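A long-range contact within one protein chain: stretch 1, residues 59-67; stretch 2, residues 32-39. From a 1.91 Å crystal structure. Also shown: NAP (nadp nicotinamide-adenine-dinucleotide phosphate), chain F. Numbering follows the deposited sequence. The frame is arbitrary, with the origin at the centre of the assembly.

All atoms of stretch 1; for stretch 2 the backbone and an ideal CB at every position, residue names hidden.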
# COMPACT_ATOMS: atom_id res chain seq x y z
N GLY A 59 21.99 23.25 -21.24
CA GLY A 59 23.31 23.73 -20.79
C GLY A 59 24.03 22.67 -19.99
O GLY A 59 24.80 23.02 -19.06
N VAL A 60 23.82 21.41 -20.35
CA VAL A 60 24.51 20.23 -19.74
C VAL A 60 25.09 19.40 -20.89
O VAL A 60 24.30 18.87 -21.70
CB VAL A 60 23.54 19.40 -18.88
CG1 VAL A 60 24.23 18.21 -18.27
CG2 VAL A 60 22.89 20.24 -17.80
N ALA A 61 26.42 19.29 -20.95
CA ALA A 61 27.13 18.50 -21.97
C ALA A 61 27.33 17.09 -21.43
O ALA A 61 27.98 16.94 -20.38
CB ALA A 61 28.45 19.15 -22.33
N VAL A 62 26.79 16.08 -22.12
CA VAL A 62 26.94 14.66 -21.69
C VAL A 62 28.44 14.33 -21.67
O VAL A 62 29.15 14.66 -22.65
CB VAL A 62 26.16 13.70 -22.61
CG1 VAL A 62 26.41 12.25 -22.25
CG2 VAL A 62 24.67 14.01 -22.59
N SER A 63 28.88 13.68 -20.60
CA SER A 63 30.26 13.25 -20.36
C SER A 63 30.31 11.72 -20.32
O SER A 63 29.28 11.08 -20.04
CB SER A 63 30.78 13.85 -19.09
OG SER A 63 31.92 13.12 -18.61
N ASP A 64 31.49 11.16 -20.58
CA ASP A 64 31.74 9.70 -20.47
C ASP A 64 32.57 9.43 -19.23
O ASP A 64 33.00 8.30 -19.08
CB ASP A 64 32.42 9.13 -21.72
CG ASP A 64 33.73 9.83 -22.07
OD1 ASP A 64 34.18 10.70 -21.30
OD2 ASP A 64 34.27 9.56 -23.16
N ASP A 65 32.73 10.41 -18.35
CA ASP A 65 33.65 10.32 -17.19
C ASP A 65 32.86 10.66 -15.92
O ASP A 65 32.77 11.87 -15.58
CB ASP A 65 34.85 11.24 -17.41
CG ASP A 65 35.99 11.01 -16.44
OD1 ASP A 65 35.73 10.49 -15.31
OD2 ASP A 65 37.13 11.40 -16.81
N ALA A 66 32.32 9.64 -15.25
CA ALA A 66 31.44 9.82 -14.06
C ALA A 66 32.16 10.62 -12.96
O ALA A 66 31.57 11.58 -12.41
CB ALA A 66 30.96 8.47 -13.55
N ALA A 67 33.37 10.20 -12.59
CA ALA A 67 34.16 10.82 -11.49
C ALA A 67 34.37 12.31 -11.81
O ALA A 67 34.15 13.16 -10.93
CB ALA A 67 35.44 10.08 -11.28
N UNK A 32 17.15 20.72 -10.77
CA UNK A 32 18.23 21.27 -11.62
C UNK A 32 19.11 20.10 -12.07
O UNK A 32 19.78 19.47 -11.22
CB UNK A 32 19.05 22.32 -10.87
N UNK A 33 19.09 19.78 -13.36
CA UNK A 33 20.04 18.77 -13.91
C UNK A 33 21.35 19.51 -14.17
O UNK A 33 21.34 20.43 -15.00
CB UNK A 33 19.51 18.11 -15.19
N UNK A 34 22.43 19.10 -13.52
CA UNK A 34 23.75 19.79 -13.62
C UNK A 34 24.76 18.89 -14.33
O UNK A 34 25.88 19.37 -14.61
CB UNK A 34 24.28 20.17 -12.23
N UNK A 35 24.41 17.64 -14.63
CA UNK A 35 25.36 16.72 -15.29
C UNK A 35 24.68 15.48 -15.84
O UNK A 35 23.53 15.20 -15.44
CB UNK A 35 26.46 16.30 -14.31
N UNK A 36 25.35 14.77 -16.74
CA UNK A 36 24.79 13.59 -17.45
C UNK A 36 25.95 12.72 -17.95
O UNK A 36 26.93 13.26 -18.51
CB UNK A 36 23.90 14.02 -18.62
N UNK A 37 25.89 11.43 -17.65
CA UNK A 37 26.95 10.43 -17.93
C UNK A 37 26.40 9.38 -18.89
O UNK A 37 25.27 8.85 -18.66
CB UNK A 37 27.45 9.77 -16.64
N UNK A 38 27.14 9.13 -19.97
CA UNK A 38 26.81 8.11 -20.99
C UNK A 38 28.09 7.32 -21.32
O UNK A 38 29.15 7.56 -20.67
CB UNK A 38 26.23 8.75 -22.25
N UNK A 39 27.97 6.37 -22.23
CA UNK A 39 29.07 5.45 -22.61
C UNK A 39 29.29 5.55 -24.13
O UNK A 39 30.44 5.51 -24.53
CB UNK A 39 28.75 4.01 -22.20
PA NAP F . 19.19 1.05 -21.72
O1A NAP F . 18.27 1.82 -22.55
O2A NAP F . 20.13 -0.05 -22.27
O5B NAP F . 20.08 2.15 -20.91
C5B NAP F . 21.29 1.81 -20.21
C4B NAP F . 22.20 3.03 -20.22
O4B NAP F . 23.40 2.79 -19.48
C3B NAP F . 22.65 3.49 -21.63
O3B NAP F . 22.35 4.91 -21.66
C2B NAP F . 24.17 3.31 -21.69
O2B NAP F . 24.87 4.38 -22.36
C1B NAP F . 24.47 3.46 -20.23
N9A NAP F . 25.71 2.88 -19.73
C8A NAP F . 26.14 1.61 -19.77
N7A NAP F . 27.30 1.53 -19.10
C5A NAP F . 27.55 2.76 -18.58
C6A NAP F . 28.59 3.40 -17.73
N6A NAP F . 29.64 2.71 -17.29
N1A NAP F . 28.46 4.69 -17.44
C2A NAP F . 27.42 5.45 -17.84
N3A NAP F . 26.43 4.95 -18.61
C4A NAP F . 26.50 3.65 -19.00
O3 NAP F . 18.39 0.29 -20.50
PN NAP F . 17.12 0.91 -19.64
O1N NAP F . 15.79 0.40 -20.12
O2N NAP F . 17.26 2.39 -19.48
O5D NAP F . 17.55 0.12 -18.33
C5D NAP F . 18.69 0.39 -17.52
C4D NAP F . 18.82 -0.49 -16.31
O4D NAP F . 17.69 -0.21 -15.42
C3D NAP F . 18.83 -1.95 -16.69
O3D NAP F . 19.77 -2.70 -15.95
C2D NAP F . 17.40 -2.39 -16.33
O2D NAP F . 17.38 -3.80 -16.08
C1D NAP F . 17.09 -1.46 -15.12
N1N NAP F . 15.64 -1.28 -14.92
C2N NAP F . 15.16 -1.49 -13.72
C3N NAP F . 13.79 -1.38 -13.51
C7N NAP F . 13.19 -1.56 -12.13
O7N NAP F . 11.96 -1.61 -12.08
N7N NAP F . 13.96 -1.63 -11.03
C4N NAP F . 12.96 -1.04 -14.58
C5N NAP F . 13.50 -0.82 -15.84
C6N NAP F . 14.86 -0.94 -15.97
P2B NAP F . 24.65 4.71 -23.91
O1X NAP F . 23.26 5.24 -24.09
O2X NAP F . 25.58 5.89 -24.17
O3X NAP F . 25.02 3.34 -24.49

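Stretch 2 runs as a strand over positions 32 to 37 and meets stretch 1 through a single backbone bridge between Ser-63 and position 37. Two hydrogen bonds fix the register there: Ser-63 N donates to O of position 36 and N of position 38 donates to Ser-63 O, each at 2.9 Å and nearly straight. These bonds need only main-chain atoms, so the side-chain clues come from the CB directions.

At position 32 the ideal CB has nothing of stretch 1 within 5.5 Å, so this contact places no demand on it. Gln-32 is deposited and makes no contact here.

Position 33 points sideways, its ideal CB 4.8 Å from Val-60 CG2, and the same methyl lies against its carbonyl. An apolar neighbour favours an aliphatic side chain, with valine, isoleucine and leucine all plausible. It is Ile-33: its O is 3.2 Å from Val-60 CG2 and its CG2 is 4.4 Å from that methyl, while the side chain's end leads away.

Position 34 directs its CB away from stretch 1, its phi/psi of -112/-6 breaks the extended run, and many residues would suit it. Val-34 is found; its backbone meets Val-60, whose CG1 lies 4.0 Å from Val-34 C.

At position 35 the CB would also point away, 4.9 Å from Val-60 CG1. The extended backbone, with phi/psi of -166/163, does not require glycine, and a small side chain is possible. Gly-35 occupies the position, and Val-60 CG1 packs 3.5 Å from its CA.

Position 36 is more constrained. Its CA-to-CB bond points sideways, with the ideal CB 4.0 Å from Val-62 CG2 and 4.2 Å from Val-60 CG1, so a single methyl already touches both valines; alanine fits well, although a larger aliphatic residue directed elsewhere cannot be excluded. Ala-36 touches both valines through its CB. Water 1 accepts from Ala-36 N at 3.0 Å and donates to Ala-61 O at 2.7 Å, bridging the backbones.

Position 37 points away overall, yet its CB is 4.1 Å from Ser-63 O and 4.8 Å from Ala-66 CA. A branched or long aliphatic chain could reach the start of the helix at Ala-66. Ile-37 does so in the m, t rotamer, bringing CD1 to 3.6 Å from Ala-66 CB. Its CG2 lies 3.8 Å from C2A of the NADP adenine.

Position 38 points sideways, with its ideal CB 3.5 Å from Val-62 CG1 and close to a phosphate oxygen of NADP. Small side chains such as alanine or serine are attractive. Ala-38 packs its CB against Val-62 CG1 at 3.5 Å, and its O receives a CA-H...O contact from Asp-64 CA at 3.4 Å.

Position 39 turns away, and its main-chain N can reach the phosphate whatever the side chain; the choice is open, a basic residue being one option. Arg-39 is present; its N donates to NAP O2X at 3.1 Å, and its guanidinium makes no hydrogen bond to the phosphate.

Stretch 2 (32-39) QIVGAIAR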
# COMPACT_ATOMS: atom_id res chain seq x y z
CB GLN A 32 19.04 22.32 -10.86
CG GLN A 32 18.23 23.56 -10.52
CD GLN A 32 18.97 24.46 -9.57
OE1 GLN A 32 18.54 24.71 -8.44
NE2 GLN A 32 20.12 24.93 -10.01
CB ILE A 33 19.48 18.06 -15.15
CG1 ILE A 33 18.15 17.33 -14.84
CG2 ILE A 33 20.52 17.12 -15.73
CD1 ILE A 33 17.44 16.81 -16.08
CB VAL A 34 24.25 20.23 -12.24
CG1 VAL A 34 23.23 21.17 -11.61
CG2 VAL A 34 24.59 19.07 -11.31
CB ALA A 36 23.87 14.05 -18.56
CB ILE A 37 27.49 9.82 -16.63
CG1 ILE A 37 27.84 10.92 -15.62
CG2 ILE A 37 28.65 8.87 -16.90
CD1 ILE A 37 27.99 10.42 -14.21
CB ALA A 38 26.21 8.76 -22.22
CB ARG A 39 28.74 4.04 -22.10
CG ARG A 39 29.70 2.95 -22.54
CD ARG A 39 29.42 1.63 -21.89
NE ARG A 39 30.42 0.68 -22.34
CZ ARG A 39 30.38 0.02 -23.49
NH1 ARG A 39 29.38 0.19 -24.34
NH2 ARG A 39 31.34 -0.84 -23.78
O HOH W 1 27.66 16.39 -17.78
O HOH W 2 30.56 6.41 -19.10
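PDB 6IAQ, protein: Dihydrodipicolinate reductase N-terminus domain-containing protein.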